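Local coordinates for cytokinesis protein 2 (Saccharomyces cerevisiae, PDB 4WPE) that takes part in cytokinesis in budding yeast, binding phospholipids, actin filaments and myosin II heavy chain and mediating cytoskeletal rearrangements, at residues A[127-132]-A[210-215]; A[134-139]-A[203-208]. All blocks are in the same frame, centred on the assembly; numbering follows the deposited sequence.

Overall arrangement
Contacts 1 and 2 are consecutive stations along one antiparallel pairing of the long helices 76-162 and 170-259 of the F-BAR domain, with their centres about 10 Å apart. Because the helices run in opposite directions, 134-139 with 203-208 is nested inside the loop closed by 127-132 with 210-215. The centres lie about 21 Å (contact 1) and 30 Å (contact 2) from the centre of the chain. Packing joins them: Leu132 CD2 meets Phe207 CE2 at 3.8 Å, and Leu132 CB lies near Trp208 CE3. The character changes from largely apolar in contact 1 to polar and charged in contact 2. The second chain of the assembly touches neither.

Contact 1 of 2, residues A[127-132]-A[210-215]; sequences GKIERL and HEWAQL
Leu215 reaches from helix segment 210-215 toward segment 127-132 and lays its CD2 methyl against two neighbouring side chains. The first is Ile129, whose CG1 stands anti to the carbonyl carbon; the two side chains slide past each other in opposite directions until Ile129 CD1 meets Leu215 CD2 at 3.5 Å. The second is Lys128, with CG anti to the backbone N (chi1 -176°) and the rest of the chain extended, so that its methylene groups cross Leu215 at about a right angle, CD lying 4.0 Å from Leu215 CD2. Ile129 CD1 also comes in obliquely at the rim of Trp212, in the plane of the indole and 3.5 Å from CZ3, an approach to the edge of the ring. Leu132 crosses Glu211 nearly perpendicularly, its CD1 against the aliphatic part of the acid, 3.7 Å from Glu211 CG. Glu211 bends at chi2 (-68°), which turns its carboxylate toward Lys128. The opposite charges remain beyond salt-bridge range, Lys128 NZ being 4.1 Å from Glu211 OE1, so any attraction is probably a loose one. An alanine in place of Leu215 would probably loosen the packing here, because the methyl that touches both Ile129 and the Lys128 chain would be lost. The segments run antiparallel at 162° with axes 11.6 Å apart, a spacing bridged by side chains alone. This is mainly apolar packing between two long antiparallel helices of the F-BAR helical bundle; helix 21-35 adds a third layer, Val23 and Leu27 touching Ile129, Val23 and Leu26 touching Trp212. Trp16 meets Trp212 edge-to-face, and one turn earlier on helix 170-259 Trp208 meets the same indole with its plane nearly parallel.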
ATOM      1  N   GLY A 127     -38.323  -6.744 -22.687  1.00 66.18           N
ATOM      2  CA  GLY A 127     -39.114  -6.363 -23.840  1.00 65.42           C
ATOM      3  C   GLY A 127     -40.019  -7.499 -24.270  1.00 66.08           C
ATOM      4  O   GLY A 127     -41.210  -7.301 -24.513  1.00 68.98           O
ATOM      5  N   LYS A 128     -39.443  -8.695 -24.358  1.00 62.45           N
ATOM      6  CA  LYS A 128     -40.195  -9.895 -24.710  1.00 54.52           C
ATOM      7  C   LYS A 128     -41.287 -10.171 -23.692  1.00 60.32           C
ATOM      8  O   LYS A 128     -42.395 -10.562 -24.055  1.00 64.20           O
ATOM      9  CB  LYS A 128     -39.267 -11.100 -24.813  1.00 49.85           C
ATOM     10  CG  LYS A 128     -39.943 -12.379 -25.269  1.00 49.12           C
ATOM     11  CD  LYS A 128     -38.898 -13.437 -25.583  1.00 53.64           C
ATOM     12  CE  LYS A 128     -39.522 -14.781 -25.904  1.00 62.67           C
ATOM     13  NZ  LYS A 128     -38.471 -15.779 -26.256  1.00 73.71           N
ATOM     14  N   ILE A 129     -40.976  -9.964 -22.416  1.00 57.78           N
ATOM     15  CA  ILE A 129     -41.976 -10.142 -21.373  1.00 57.94           C
ATOM     16  C   ILE A 129     -43.129  -9.160 -21.584  1.00 59.98           C
ATOM     17  O   ILE A 129     -44.263  -9.582 -21.796  1.00 73.73           O
ATOM     18  CB  ILE A 129     -41.382  -9.960 -19.968  1.00 65.47           C
ATOM     19  CG1 ILE A 129     -40.311 -11.022 -19.706  1.00 70.47           C
ATOM     20  CG2 ILE A 129     -42.474 -10.057 -18.924  1.00 61.66           C
ATOM     21  CD1 ILE A 129     -40.859 -12.365 -19.272  1.00 70.89           C
ATOM     22  N   GLU A 130     -42.827  -7.862 -21.567  1.00 55.31           N
ATOM     23  CA  GLU A 130     -43.840  -6.813 -21.719  1.00 57.11           C
ATOM     24  C   GLU A 130     -44.736  -7.039 -22.932  1.00 59.59           C
ATOM     25  O   GLU A 130     -45.952  -6.897 -22.839  1.00 56.77           O
ATOM     26  CB  GLU A 130     -43.177  -5.433 -21.818  1.00 58.84           C
ATOM     27  N   ARG A 131     -44.136  -7.401 -24.062  1.00 62.39           N
ATOM     28  CA  ARG A 131     -44.897  -7.660 -25.277  1.00 52.99           C
ATOM     29  C   ARG A 131     -45.899  -8.802 -25.085  1.00 60.57           C
ATOM     30  O   ARG A 131     -47.038  -8.717 -25.553  1.00 64.86           O
ATOM     31  CB  ARG A 131     -43.952  -7.976 -26.440  1.00 49.12           C
ATOM     32  N   LEU A 132     -45.486  -9.859 -24.389  1.00 57.59           N
ATOM     33  CA  LEU A 132     -46.350 -11.028 -24.215  1.00 51.01           C
ATOM     34  C   LEU A 132     -47.543 -10.768 -23.284  1.00 68.02           C
ATOM     35  O   LEU A 132     -48.670 -11.066 -23.642  1.00 84.00           O
ATOM     36  CB  LEU A 132     -45.538 -12.235 -23.716  1.00 50.34           C
ATOM     37  CG  LEU A 132     -44.591 -12.923 -24.710  1.00 50.27           C
ATOM     38  CD1 LEU A 132     -43.976 -14.172 -24.101  1.00 51.87           C
ATOM     39  CD2 LEU A 132     -45.307 -13.264 -26.000  1.00 55.80           C
ATOM     40  N   HIS A 210     -46.880 -21.296 -21.117  1.00 67.07           N
ATOM     41  CA  HIS A 210     -45.837 -22.004 -21.843  1.00 66.85           C
ATOM     42  C   HIS A 210     -44.547 -21.184 -21.881  1.00 69.16           C
ATOM     43  O   HIS A 210     -43.460 -21.708 -21.633  1.00 68.09           O
ATOM     44  CB  HIS A 210     -46.313 -22.331 -23.262  1.00 67.60           C
ATOM     45  CG  HIS A 210     -45.243 -22.882 -24.153  1.00 79.12           C
ATOM     46  ND1 HIS A 210     -44.948 -24.226 -24.219  1.00 85.85           N
ATOM     47  CD2 HIS A 210     -44.408 -22.270 -25.026  1.00 82.78           C
ATOM     48  CE1 HIS A 210     -43.970 -24.418 -25.088  1.00 86.04           C
ATOM     49  NE2 HIS A 210     -43.625 -23.248 -25.591  1.00 85.68           N
ATOM     50  N   GLU A 211     -44.674 -19.893 -22.173  1.00 62.82           N
ATOM     51  CA  GLU A 211     -43.511 -19.019 -22.288  1.00 53.54           C
ATOM     52  C   GLU A 211     -42.884 -18.694 -20.939  1.00 64.58           C
ATOM     53  O   GLU A 211     -41.667 -18.787 -20.783  1.00 78.67           O
ATOM     54  CB  GLU A 211     -43.883 -17.720 -23.005  1.00 50.94           C
ATOM     55  CG  GLU A 211     -44.082 -17.861 -24.509  1.00 66.02           C
ATOM     56  CD  GLU A 211     -42.795 -18.182 -25.255  1.00 77.39           C
ATOM     57  OE1 GLU A 211     -42.227 -17.264 -25.884  1.00 84.92           O
ATOM     58  OE2 GLU A 211     -42.359 -19.354 -25.226  1.00 73.11           O
ATOM     59  N   TRP A 212     -43.707 -18.310 -19.967  1.00 63.12           N
ATOM     60  CA  TRP A 212     -43.192 -17.906 -18.657  1.00 60.56           C
ATOM     61  C   TRP A 212     -42.470 -19.046 -17.945  1.00 62.29           C
ATOM     62  O   TRP A 212     -41.589 -18.815 -17.120  1.00 68.10           O
ATOM     63  CB  TRP A 212     -44.317 -17.375 -17.766  1.00 51.61           C
ATOM     64  CG  TRP A 212     -43.834 -16.980 -16.404  1.00 57.00           C
ATOM     65  CD1 TRP A 212     -44.156 -17.566 -15.216  1.00 59.32           C
ATOM     66  CD2 TRP A 212     -42.910 -15.930 -16.095  1.00 57.83           C
ATOM     67  NE1 TRP A 212     -43.504 -16.935 -14.184  1.00 55.88           N
ATOM     68  CE2 TRP A 212     -42.733 -15.927 -14.698  1.00 56.63           C
ATOM     69  CE3 TRP A 212     -42.223 -14.986 -16.865  1.00 53.19           C
ATOM     70  CZ2 TRP A 212     -41.897 -15.018 -14.054  1.00 54.75           C
ATOM     71  CZ3 TRP A 212     -41.391 -14.084 -16.223  1.00 54.81           C
ATOM     72  CH2 TRP A 212     -41.237 -14.107 -14.833  1.00 54.85           C
ATOM     73  N   ALA A 213     -42.846 -20.278 -18.269  1.00 63.16           N
ATOM     74  CA  ALA A 213     -42.173 -21.447 -17.722  1.00 63.77           C
ATOM     75  C   ALA A 213     -40.728 -21.486 -18.201  1.00 65.43           C
ATOM     76  O   ALA A 213     -39.851 -22.029 -17.528  1.00 70.11           O
ATOM     77  CB  ALA A 213     -42.906 -22.722 -18.123  1.00 62.99           C
ATOM     78  N   GLN A 214     -40.493 -20.897 -19.369  1.00 61.94           N
ATOM     79  CA  GLN A 214     -39.175 -20.880 -19.985  1.00 64.75           C
ATOM     80  C   GLN A 214     -38.398 -19.615 -19.644  1.00 64.38           C
ATOM     81  O   GLN A 214     -37.198 -19.667 -19.379  1.00 58.16           O
ATOM     82  CB  GLN A 214     -39.294 -21.007 -21.504  1.00 63.67           C
ATOM     83  CG  GLN A 214     -39.728 -22.379 -21.988  1.00 73.82           C
ATOM     84  CD  GLN A 214     -39.716 -22.486 -23.500  1.00 88.20           C
ATOM     85  OE1 GLN A 214     -39.963 -21.506 -24.206  1.00 96.55           O
ATOM     86  NE2 GLN A 214     -39.423 -23.679 -24.007  1.00 89.39           N
ATOM     87  N   LEU A 215     -39.083 -18.478 -19.654  1.00 65.77           N
ATOM     88  CA  LEU A 215     -38.410 -17.196 -19.481  1.00 70.42           C
ATOM     89  C   LEU A 215     -38.017 -16.945 -18.027  1.00 71.04           C
ATOM     90  O   LEU A 215     -37.072 -16.206 -17.752  1.00 69.55           O
ATOM     91  CB  LEU A 215     -39.288 -16.056 -20.008  1.00 70.37           C
ATOM     92  CG  LEU A 215     -39.162 -15.768 -21.511  1.00 73.99           C
ATOM     93  CD1 LEU A 215     -39.505 -16.980 -22.369  1.00 86.12           C
ATOM     94  CD2 LEU A 215     -40.019 -14.580 -21.913  1.00 70.70           C
TER

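Contact 2 of 2, residues A[134-139]-A[203-208]; sequences MDKFNK and ASQKFW
Ser204 opens the contact from segment 203-208; Ser204 and Lys136 have the nearest CA atoms across the segments, 6.0 Å apart. Ser204 OG, anti to the backbone N (chi1 -172°), points across the interface and donates a hydrogen bond of 2.5 Å to Asp135 OD2, using the anti lone pair of that oxygen. The syn lone pair of Asp135 OD2 receives Lys139 NZ at 2.6 Å, a salt bridge one turn along helix 76-162. The extended Lys139 chain also brings CD against Ser204 CB, 3.9 Å away. Gln205 adds a looser apolar touch through CG to Lys136 CD, and its carbonyl O accepts a hydrogen bond from a water that is also weakly bonded to Lys136 NZ. At Trp208 the indole presents one face to Lys136. The lysine bends at chi3 (-53°); the Lys136 and Trp208 side chains cross at about a right angle, with Lys136 CD near Trp208 CB and Lys136 CE over one face of the indole. Lys136 NZ lies 4.1 Å from the centroid of the five-membered ring of Trp208, an off-centre cation-pi contact. Asp20 offers the same ammonium a long, weak ion pair. The segments, 9.4 Å apart at their axes, belong to the antiparallel helix pair of the F-BAR domain. Two polar clusters thus link the helices: Asp135 OD2, gripped by two donors, would probably stay ionised beside Lys139, whereas the positive charge of Lys136 is probably eased by the indole face, with weaker help from the water and the distant Asp20 carboxylate.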
HETATM    1  N   MSE A 134     -48.867  -7.992 -22.528  1.00 66.89           N
HETATM    2  CA  MSE A 134     -49.757  -7.015 -23.133  1.00 70.32           C
HETATM    3  C   MSE A 134     -50.748  -7.724 -24.052  1.00 73.69           C
HETATM    4  O   MSE A 134     -51.890  -7.282 -24.206  1.00 62.07           O
HETATM    5  CB  MSE A 134     -48.955  -5.973 -23.892  1.00 70.53           C
HETATM    6  CG  MSE A 134     -48.361  -4.878 -23.017  1.00 78.82           C
HETATM    7 SE   MSE A 134     -49.683  -4.048 -21.848  1.00127.94          SE
HETATM    8  CE  MSE A 134     -49.178  -4.901 -20.171  1.00 54.24           C
ATOM      9  N   ASP A 135     -50.305  -8.829 -24.651  1.00 75.66           N
ATOM     10  CA  ASP A 135     -51.167  -9.603 -25.536  1.00 68.58           C
ATOM     11  C   ASP A 135     -52.347 -10.189 -24.761  1.00 65.88           C
ATOM     12  O   ASP A 135     -53.436 -10.333 -25.308  1.00 71.05           O
ATOM     13  CB  ASP A 135     -50.375 -10.713 -26.226  1.00 63.54           C
ATOM     14  CG  ASP A 135     -51.162 -11.397 -27.328  1.00 71.77           C
ATOM     15  OD1 ASP A 135     -51.176 -10.871 -28.463  1.00 73.40           O
ATOM     16  OD2 ASP A 135     -51.771 -12.458 -27.064  1.00 73.16           O
ATOM     17  N   LYS A 136     -52.131 -10.521 -23.491  1.00 61.55           N
ATOM     18  CA  LYS A 136     -53.218 -10.990 -22.638  1.00 59.94           C
ATOM     19  C   LYS A 136     -54.136  -9.835 -22.268  1.00 60.22           C
ATOM     20  O   LYS A 136     -55.353  -9.997 -22.181  1.00 70.39           O
ATOM     21  CB  LYS A 136     -52.686 -11.645 -21.363  1.00 67.59           C
ATOM     22  CG  LYS A 136     -51.879 -12.909 -21.578  1.00 68.97           C
ATOM     23  CD  LYS A 136     -51.890 -13.782 -20.328  1.00 68.16           C
ATOM     24  CE  LYS A 136     -51.455 -13.006 -19.095  1.00 67.92           C
ATOM     25  NZ  LYS A 136     -51.599 -13.817 -17.853  1.00 70.24           N
ATOM     26  N   PHE A 137     -53.539  -8.669 -22.045  1.00 55.66           N
ATOM     27  CA  PHE A 137     -54.286  -7.480 -21.652  1.00 54.36           C
ATOM     28  C   PHE A 137     -55.210  -7.007 -22.770  1.00 57.12           C
ATOM     29  O   PHE A 137     -56.420  -6.872 -22.571  1.00 59.34           O
ATOM     30  CB  PHE A 137     -53.325  -6.359 -21.255  1.00 47.76           C
ATOM     31  CG  PHE A 137     -54.003  -5.172 -20.633  1.00 58.25           C
ATOM     32  CD1 PHE A 137     -54.372  -5.190 -19.297  1.00 60.34           C
ATOM     33  CD2 PHE A 137     -54.264  -4.035 -21.382  1.00 66.95           C
ATOM     34  CE1 PHE A 137     -54.995  -4.097 -18.719  1.00 64.09           C
ATOM     35  CE2 PHE A 137     -54.887  -2.938 -20.810  1.00 69.69           C
ATOM     36  CZ  PHE A 137     -55.251  -2.969 -19.478  1.00 67.85           C
ATOM     37  N   ASN A 138     -54.631  -6.757 -23.942  1.00 54.88           N
ATOM     38  CA  ASN A 138     -55.383  -6.279 -25.097  1.00 55.37           C
ATOM     39  C   ASN A 138     -56.511  -7.228 -25.486  1.00 60.65           C
ATOM     40  O   ASN A 138     -57.612  -6.795 -25.825  1.00 54.94           O
ATOM     41  CB  ASN A 138     -54.450  -6.069 -26.293  1.00 50.26           C
ATOM     42  CG  ASN A 138     -53.369  -5.046 -26.013  1.00 62.04           C
ATOM     43  OD1 ASN A 138     -52.187  -5.288 -26.269  1.00 74.04           O
ATOM     44  ND2 ASN A 138     -53.766  -3.897 -25.478  1.00 57.95           N
ATOM     45  N   LYS A 139     -56.228  -8.524 -25.430  1.00 55.43           N
ATOM     46  CA  LYS A 139     -57.218  -9.529 -25.780  1.00 43.18           C
ATOM     47  C   LYS A 139     -58.319  -9.614 -24.729  1.00 53.17           C
ATOM     48  O   LYS A 139     -59.482  -9.846 -25.061  1.00 62.29           O
ATOM     49  CB  LYS A 139     -56.548 -10.890 -25.971  1.00 34.86           C
ATOM     50  CG  LYS A 139     -56.182 -11.166 -27.416  1.00 39.00           C
ATOM     51  CD  LYS A 139     -55.001 -12.104 -27.530  1.00 47.31           C
ATOM     52  CE  LYS A 139     -54.529 -12.202 -28.972  1.00 52.56           C
ATOM     53  NZ  LYS A 139     -53.307 -13.044 -29.098  1.00 61.55           N
ATOM     54  N   ALA A 203     -56.185 -19.026 -25.579  1.00 48.50           N
ATOM     55  CA  ALA A 203     -54.971 -19.477 -26.249  1.00 42.78           C
ATOM     56  C   ALA A 203     -53.782 -18.640 -25.790  1.00 52.79           C
ATOM     57  O   ALA A 203     -52.704 -19.166 -25.516  1.00 49.41           O
ATOM     58  CB  ALA A 203     -55.127 -19.393 -27.755  1.00 35.70           C
ATOM     59  N   SER A 204     -53.995 -17.330 -25.706  1.00 57.61           N
ATOM     60  CA  SER A 204     -52.956 -16.405 -25.277  1.00 55.91           C
ATOM     61  C   SER A 204     -52.588 -16.627 -23.814  1.00 64.48           C
ATOM     62  O   SER A 204     -51.440 -16.422 -23.416  1.00 73.04           O
ATOM     63  CB  SER A 204     -53.407 -14.960 -25.494  1.00 55.87           C
ATOM     64  OG  SER A 204     -52.346 -14.054 -25.255  1.00 64.42           O
ATOM     65  N   GLN A 205     -53.568 -17.040 -23.017  1.00 61.64           N
ATOM     66  CA  GLN A 205     -53.318 -17.392 -21.624  1.00 57.20           C
ATOM     67  C   GLN A 205     -52.442 -18.636 -21.556  1.00 55.80           C
ATOM     68  O   GLN A 205     -51.553 -18.741 -20.710  1.00 62.01           O
ATOM     69  CB  GLN A 205     -54.632 -17.626 -20.872  1.00 55.47           C
ATOM     70  CG  GLN A 205     -55.375 -16.356 -20.468  1.00 64.14           C
ATOM     71  CD  GLN A 205     -56.713 -16.648 -19.794  1.00 63.81           C
ATOM     72  OE1 GLN A 205     -57.427 -17.573 -20.183  1.00 61.55           O
ATOM     73  NE2 GLN A 205     -57.054 -15.858 -18.781  1.00 61.10           N
ATOM     74  N   LYS A 206     -52.698 -19.577 -22.460  1.00 56.65           N
ATOM     75  CA  LYS A 206     -51.969 -20.839 -22.485  1.00 58.21           C
ATOM     76  C   LYS A 206     -50.546 -20.644 -22.994  1.00 55.58           C
ATOM     77  O   LYS A 206     -49.620 -21.322 -22.549  1.00 57.82           O
ATOM     78  CB  LYS A 206     -52.707 -21.864 -23.352  1.00 49.09           C
ATOM     79  N   PHE A 207     -50.380 -19.711 -23.927  1.00 50.15           N
ATOM     80  CA  PHE A 207     -49.073 -19.419 -24.497  1.00 49.23           C
ATOM     81  C   PHE A 207     -48.171 -18.729 -23.481  1.00 52.44           C
ATOM     82  O   PHE A 207     -46.963 -18.972 -23.447  1.00 50.53           O
ATOM     83  CB  PHE A 207     -49.212 -18.550 -25.747  1.00 50.57           C
ATOM     84  CG  PHE A 207     -47.911 -18.301 -26.462  1.00 61.34           C
ATOM     85  CD1 PHE A 207     -47.249 -19.337 -27.104  1.00 63.30           C
ATOM     86  CD2 PHE A 207     -47.354 -17.033 -26.498  1.00 61.19           C
ATOM     87  CE1 PHE A 207     -46.052 -19.113 -27.765  1.00 57.15           C
ATOM     88  CE2 PHE A 207     -46.159 -16.803 -27.158  1.00 54.26           C
ATOM     89  CZ  PHE A 207     -45.508 -17.843 -27.792  1.00 50.06           C
ATOM     90  N   TRP A 208     -48.761 -17.869 -22.656  1.00 46.49           N
ATOM     91  CA  TRP A 208     -48.007 -17.171 -21.620  1.00 49.18           C
ATOM     92  C   TRP A 208     -47.454 -18.149 -20.597  1.00 56.19           C
ATOM     93  O   TRP A 208     -46.295 -18.051 -20.192  1.00 67.64           O
ATOM     94  CB  TRP A 208     -48.875 -16.130 -20.919  1.00 52.15           C
ATOM     95  CG  TRP A 208     -48.299 -15.682 -19.611  1.00 56.47           C
ATOM     96  CD1 TRP A 208     -48.718 -16.044 -18.366  1.00 55.21           C
ATOM     97  CD2 TRP A 208     -47.192 -14.795 -19.419  1.00 62.25           C
ATOM     98  NE1 TRP A 208     -47.946 -15.435 -17.410  1.00 55.40           N
ATOM     99  CE2 TRP A 208     -46.999 -14.663 -18.030  1.00 64.71           C
ATOM    100  CE3 TRP A 208     -46.344 -14.098 -20.286  1.00 67.50           C
ATOM    101  CZ2 TRP A 208     -45.996 -13.864 -17.487  1.00 68.01           C
ATOM    102  CZ3 TRP A 208     -45.347 -13.305 -19.745  1.00 69.10           C
ATOM    103  CH2 TRP A 208     -45.183 -13.194 -18.358  1.00 67.74           C
TER
HETATM  104  O   HOH W   1     -52.200 -17.035 -17.972  1.00 60.40           O